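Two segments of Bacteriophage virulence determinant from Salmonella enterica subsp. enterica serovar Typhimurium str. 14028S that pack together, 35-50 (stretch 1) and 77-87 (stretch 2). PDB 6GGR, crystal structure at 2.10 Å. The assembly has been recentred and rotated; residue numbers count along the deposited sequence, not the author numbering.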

# COMPACT_ATOMS: atom_id res chain seq x y z
N ASP B 35 -7.03 -22.97 -19.65
CA ASP B 35 -6.14 -23.17 -20.79
C ASP B 35 -4.72 -22.81 -20.37
O ASP B 35 -4.32 -21.65 -20.40
CB ASP B 35 -6.60 -22.33 -21.97
CG ASP B 35 -5.80 -22.59 -23.23
OD1 ASP B 35 -4.78 -23.31 -23.15
OD2 ASP B 35 -6.18 -22.08 -24.30
N ASP B 36 -3.94 -23.83 -19.99
CA ASP B 36 -2.56 -23.62 -19.57
C ASP B 36 -1.56 -23.78 -20.71
O ASP B 36 -0.36 -23.90 -20.46
CB ASP B 36 -2.21 -24.59 -18.43
CG ASP B 36 -2.23 -26.05 -18.86
OD1 ASP B 36 -2.44 -26.34 -20.06
OD2 ASP B 36 -2.05 -26.93 -17.99
N LYS B 37 -2.03 -23.75 -21.96
CA LYS B 37 -1.17 -24.01 -23.10
C LYS B 37 -0.41 -22.76 -23.50
O LYS B 37 -0.86 -21.63 -23.29
CB LYS B 37 -2.00 -24.53 -24.28
CG LYS B 37 -2.93 -25.70 -23.93
CD LYS B 37 -2.16 -26.91 -23.42
CE LYS B 37 -3.10 -27.94 -22.80
NZ LYS B 37 -2.37 -29.17 -22.38
N ALA B 38 0.77 -22.97 -24.08
CA ALA B 38 1.65 -21.87 -24.49
C ALA B 38 1.31 -21.45 -25.92
O ALA B 38 2.10 -21.61 -26.86
CB ALA B 38 3.11 -22.28 -24.36
N ARG B 39 0.11 -20.90 -26.08
CA ARG B 39 -0.39 -20.54 -27.40
C ARG B 39 -0.18 -19.07 -27.75
O ARG B 39 -0.33 -18.70 -28.92
CB ARG B 39 -1.88 -20.89 -27.52
CG ARG B 39 -2.81 -20.17 -26.57
CD ARG B 39 -4.26 -20.51 -26.92
NE ARG B 39 -5.18 -20.31 -25.80
CZ ARG B 39 -5.89 -19.20 -25.59
NH1 ARG B 39 -6.70 -19.13 -24.55
NH2 ARG B 39 -5.80 -18.16 -26.42
N LEU B 40 0.17 -18.22 -26.78
CA LEU B 40 0.54 -16.84 -27.06
C LEU B 40 2.06 -16.72 -27.14
O LEU B 40 2.80 -17.52 -26.56
CB LEU B 40 0.01 -15.90 -25.98
CG LEU B 40 -1.42 -16.09 -25.50
CD1 LEU B 40 -1.78 -15.02 -24.48
CD2 LEU B 40 -2.41 -16.07 -26.66
N GLU B 41 2.52 -15.71 -27.87
CA GLU B 41 3.95 -15.48 -28.04
C GLU B 41 4.46 -14.64 -26.88
O GLU B 41 4.02 -13.50 -26.71
CB GLU B 41 4.23 -14.78 -29.36
CG GLU B 41 5.55 -15.18 -30.00
CD GLU B 41 6.73 -14.42 -29.43
OE1 GLU B 41 6.66 -13.17 -29.36
OE2 GLU B 41 7.73 -15.07 -29.04
N PRO B 42 5.39 -15.15 -26.06
CA PRO B 42 5.81 -14.40 -24.85
C PRO B 42 6.27 -12.98 -25.11
O PRO B 42 5.93 -12.08 -24.33
CB PRO B 42 6.95 -15.27 -24.30
CG PRO B 42 6.63 -16.64 -24.74
CD PRO B 42 6.00 -16.50 -26.10
N MET B 43 7.04 -12.74 -26.17
CA MET B 43 7.58 -11.40 -26.41
C MET B 43 6.53 -10.39 -26.85
O MET B 43 6.90 -9.25 -27.13
CB MET B 43 8.70 -11.48 -27.45
CG MET B 43 10.06 -11.84 -26.85
SD MET B 43 11.26 -12.39 -28.08
CE MET B 43 10.78 -14.10 -28.29
N CYS B 44 5.25 -10.77 -26.91
CA CYS B 44 4.17 -9.85 -27.21
C CYS B 44 3.22 -9.64 -26.03
O CYS B 44 2.23 -8.91 -26.17
CB CYS B 44 3.38 -10.34 -28.42
SG CYS B 44 4.31 -10.36 -29.96
N LEU B 45 3.50 -10.25 -24.88
CA LEU B 45 2.59 -10.15 -23.74
C LEU B 45 2.51 -8.73 -23.22
O LEU B 45 1.43 -8.28 -22.79
CB LEU B 45 3.05 -11.09 -22.62
CG LEU B 45 3.12 -12.58 -22.96
CD1 LEU B 45 3.88 -13.32 -21.87
CD2 LEU B 45 1.73 -13.16 -23.13
N ALA B 46 3.62 -8.00 -23.23
CA ALA B 46 3.62 -6.62 -22.76
C ALA B 46 2.64 -5.77 -23.57
O ALA B 46 1.82 -5.03 -23.00
CB ALA B 46 5.03 -6.03 -22.83
N GLU B 47 2.72 -5.85 -24.90
CA GLU B 47 1.78 -5.13 -25.75
C GLU B 47 0.35 -5.57 -25.48
O GLU B 47 -0.59 -4.76 -25.55
CB GLU B 47 2.13 -5.33 -27.22
CG GLU B 47 3.15 -4.34 -27.77
CD GLU B 47 3.65 -4.70 -29.15
OE1 GLU B 47 2.90 -5.36 -29.90
OE2 GLU B 47 4.80 -4.34 -29.48
N TYR B 48 0.15 -6.85 -25.17
CA TYR B 48 -1.20 -7.35 -24.90
C TYR B 48 -1.74 -6.79 -23.59
O TYR B 48 -2.96 -6.61 -23.45
CB TYR B 48 -1.20 -8.88 -24.85
CG TYR B 48 -0.78 -9.56 -26.14
CD1 TYR B 48 -0.66 -8.85 -27.33
CD2 TYR B 48 -0.52 -10.93 -26.17
CE1 TYR B 48 -0.28 -9.48 -28.50
CE2 TYR B 48 -0.14 -11.56 -27.34
CZ TYR B 48 -0.02 -10.83 -28.50
OH TYR B 48 0.36 -11.45 -29.67
N LEU B 49 -0.87 -6.52 -22.62
CA LEU B 49 -1.32 -6.05 -21.31
C LEU B 49 -1.34 -4.53 -21.20
O LEU B 49 -2.24 -3.98 -20.56
CB LEU B 49 -0.42 -6.63 -20.21
CG LEU B 49 -0.80 -6.32 -18.76
CD1 LEU B 49 -1.97 -7.18 -18.31
CD2 LEU B 49 0.40 -6.51 -17.84
N ILE B 50 -0.39 -3.85 -21.83
CA ILE B 50 -0.18 -2.41 -21.64
C ILE B 50 -0.48 -1.68 -22.94
O ILE B 50 0.03 -2.05 -24.00
CB ILE B 50 1.26 -2.12 -21.17
CG1 ILE B 50 1.60 -2.95 -19.93
CG2 ILE B 50 1.45 -0.64 -20.90
CD1 ILE B 50 0.63 -2.80 -18.77
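Stretch 2 77-87: ILEDAYTQSGT

Two helices that cross steeply touch over only a short length, and much of their contact is left to side chains that reach beyond the crossing. The packing of residues 77-87 on residues 35-50 illustrates the principle. At its apolar centre, Leu45 and Leu78 point toward each other, CB of Leu45 lying 4.1 Å from CB of Leu78. Leu45 CD1 reaches past this pair to the helix backbone, 3.4 Å from Leu78 O, and also lies 3.5 Å from Tyr82 CB, one turn further along. Leu78 in turn extends along the short helix: its CD1 is 3.8 Å from Ala46 CA and 4.3 Å from Leu49 CD2, and thus meets residues on successive parts of that helix.

These leucines sit where the two helices cross. Stretch 2 is helical from Ile77 to Gln84, breaks at Ser85, and enters a new helix at Gly86. Stretch 1 runs as an irregular loop to Glu41, makes a 3-10 turn over residues 42-44 and continues as helix 45-49. The N-to-C directions of helices 45-49 and 77-84 differ by 109°, so the two meet over a limited length; their axes come no closer than 10.2 Å, a gap bridged by side chains.

Tyr82 gives up more surface to the contact than any other residue, 131 of the 607 Å² buried in all. With chi1 in the t well, its ring passes between the helix and the loop of stretch 1. Leu45 CD2 lies over one face, Pro42 CG is 4.2 Å from Tyr82 CD2, Leu40 CB is 3.9 Å from Tyr82 CZ, and Ala38 CA approaches Tyr82 CE2 at 3.8 Å. Here, then, it is the loop before the short helix that supplies much of the ring's surroundings.

Pro42 also packs on the helix itself. Its CB is 3.8 Å from Glu79 CG, its CG is 3.7 Å from Thr83 CG2, and the CA atoms of Pro42 and Glu79 are only 4.7 Å apart. Beside it, Met43 CG comes within 3.5 Å of Glu79 OE2, a contact at the more exposed margin.

The polar edge is sparse. The one hydrogen bond between the stretches runs from Leu40 N to Tyr82 OH, at 3.3 Å, and ties the loop backbone to the tip of the buried ring. Further out, Asp36 CB rests 3.6 Å from Gly86 O. Within the loop, a salt bridge joins Arg39 NE to Asp35 OD2 at 2.5 Å.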

# COMPACT_ATOMS: atom_id res chain seq x y z
N ILE B 77 9.71 -10.08 -17.21
CA ILE B 77 9.04 -10.89 -16.19
C ILE B 77 7.84 -11.61 -16.79
O ILE B 77 7.60 -12.79 -16.51
CB ILE B 77 8.66 -10.00 -15.00
CG1 ILE B 77 9.93 -9.59 -14.24
CG2 ILE B 77 7.68 -10.71 -14.06
CD1 ILE B 77 9.73 -8.49 -13.23
N LEU B 78 7.05 -10.91 -17.61
CA LEU B 78 5.93 -11.55 -18.29
C LEU B 78 6.42 -12.71 -19.15
O LEU B 78 5.83 -13.79 -19.14
CB LEU B 78 5.19 -10.53 -19.15
CG LEU B 78 4.38 -9.46 -18.42
CD1 LEU B 78 3.96 -8.37 -19.40
CD2 LEU B 78 3.15 -10.07 -17.77
N GLU B 79 7.50 -12.48 -19.90
CA GLU B 79 8.04 -13.53 -20.76
C GLU B 79 8.48 -14.74 -19.94
O GLU B 79 8.15 -15.88 -20.28
CB GLU B 79 9.22 -12.95 -21.56
CG GLU B 79 9.98 -13.96 -22.40
CD GLU B 79 11.00 -13.29 -23.30
OE1 GLU B 79 11.41 -12.15 -23.00
OE2 GLU B 79 11.39 -13.91 -24.32
N ASP B 80 9.22 -14.51 -18.86
CA ASP B 80 9.68 -15.62 -18.02
C ASP B 80 8.50 -16.35 -17.39
O ASP B 80 8.48 -17.59 -17.34
CB ASP B 80 10.62 -15.11 -16.93
CG ASP B 80 11.98 -14.73 -17.47
OD1 ASP B 80 12.37 -15.24 -18.54
OD2 ASP B 80 12.67 -13.92 -16.81
N ALA B 81 7.51 -15.61 -16.90
CA ALA B 81 6.38 -16.24 -16.23
C ALA B 81 5.58 -17.11 -17.19
O ALA B 81 5.12 -18.19 -16.82
CB ALA B 81 5.47 -15.17 -15.61
N TYR B 82 5.40 -16.65 -18.43
CA TYR B 82 4.62 -17.42 -19.39
C TYR B 82 5.38 -18.66 -19.85
O TYR B 82 4.78 -19.73 -20.04
CB TYR B 82 4.25 -16.54 -20.58
CG TYR B 82 3.07 -17.06 -21.37
CD1 TYR B 82 1.77 -16.76 -20.99
CD2 TYR B 82 3.26 -17.85 -22.49
CE1 TYR B 82 0.69 -17.24 -21.71
CE2 TYR B 82 2.18 -18.33 -23.22
CZ TYR B 82 0.90 -18.02 -22.82
OH TYR B 82 -0.16 -18.49 -23.55
N THR B 83 6.69 -18.54 -20.05
CA THR B 83 7.47 -19.69 -20.50
C THR B 83 7.62 -20.73 -19.40
O THR B 83 7.77 -21.92 -19.70
CB THR B 83 8.86 -19.24 -20.97
OG1 THR B 83 9.54 -18.57 -19.90
CG2 THR B 83 8.75 -18.30 -22.15
N GLN B 84 7.57 -20.32 -18.13
CA GLN B 84 7.93 -21.19 -17.02
C GLN B 84 6.76 -21.66 -16.16
O GLN B 84 6.88 -22.70 -15.52
CB GLN B 84 8.95 -20.48 -16.11
CG GLN B 84 10.27 -20.17 -16.78
CD GLN B 84 11.20 -19.34 -15.91
OE1 GLN B 84 11.34 -18.13 -16.10
NE2 GLN B 84 11.86 -19.99 -14.96
N SER B 85 5.68 -20.90 -16.13
CA SER B 85 4.56 -21.21 -15.28
C SER B 85 3.28 -21.52 -15.99
O SER B 85 2.70 -20.70 -16.59
CB SER B 85 4.27 -20.05 -14.29
OG SER B 85 3.21 -20.30 -13.48
N GLY B 86 2.82 -22.74 -15.86
CA GLY B 86 1.53 -23.09 -16.43
C GLY B 86 0.37 -22.43 -15.73
O GLY B 86 -0.66 -22.15 -16.36
N THR B 87 0.49 -22.18 -14.43
CA THR B 87 -0.55 -21.44 -13.72
C THR B 87 -0.70 -20.04 -14.29
O THR B 87 -1.82 -19.57 -14.51
CB THR B 87 -0.23 -21.39 -12.22
OG1 THR B 87 -0.30 -22.72 -11.68
CG2 THR B 87 -1.21 -20.48 -11.47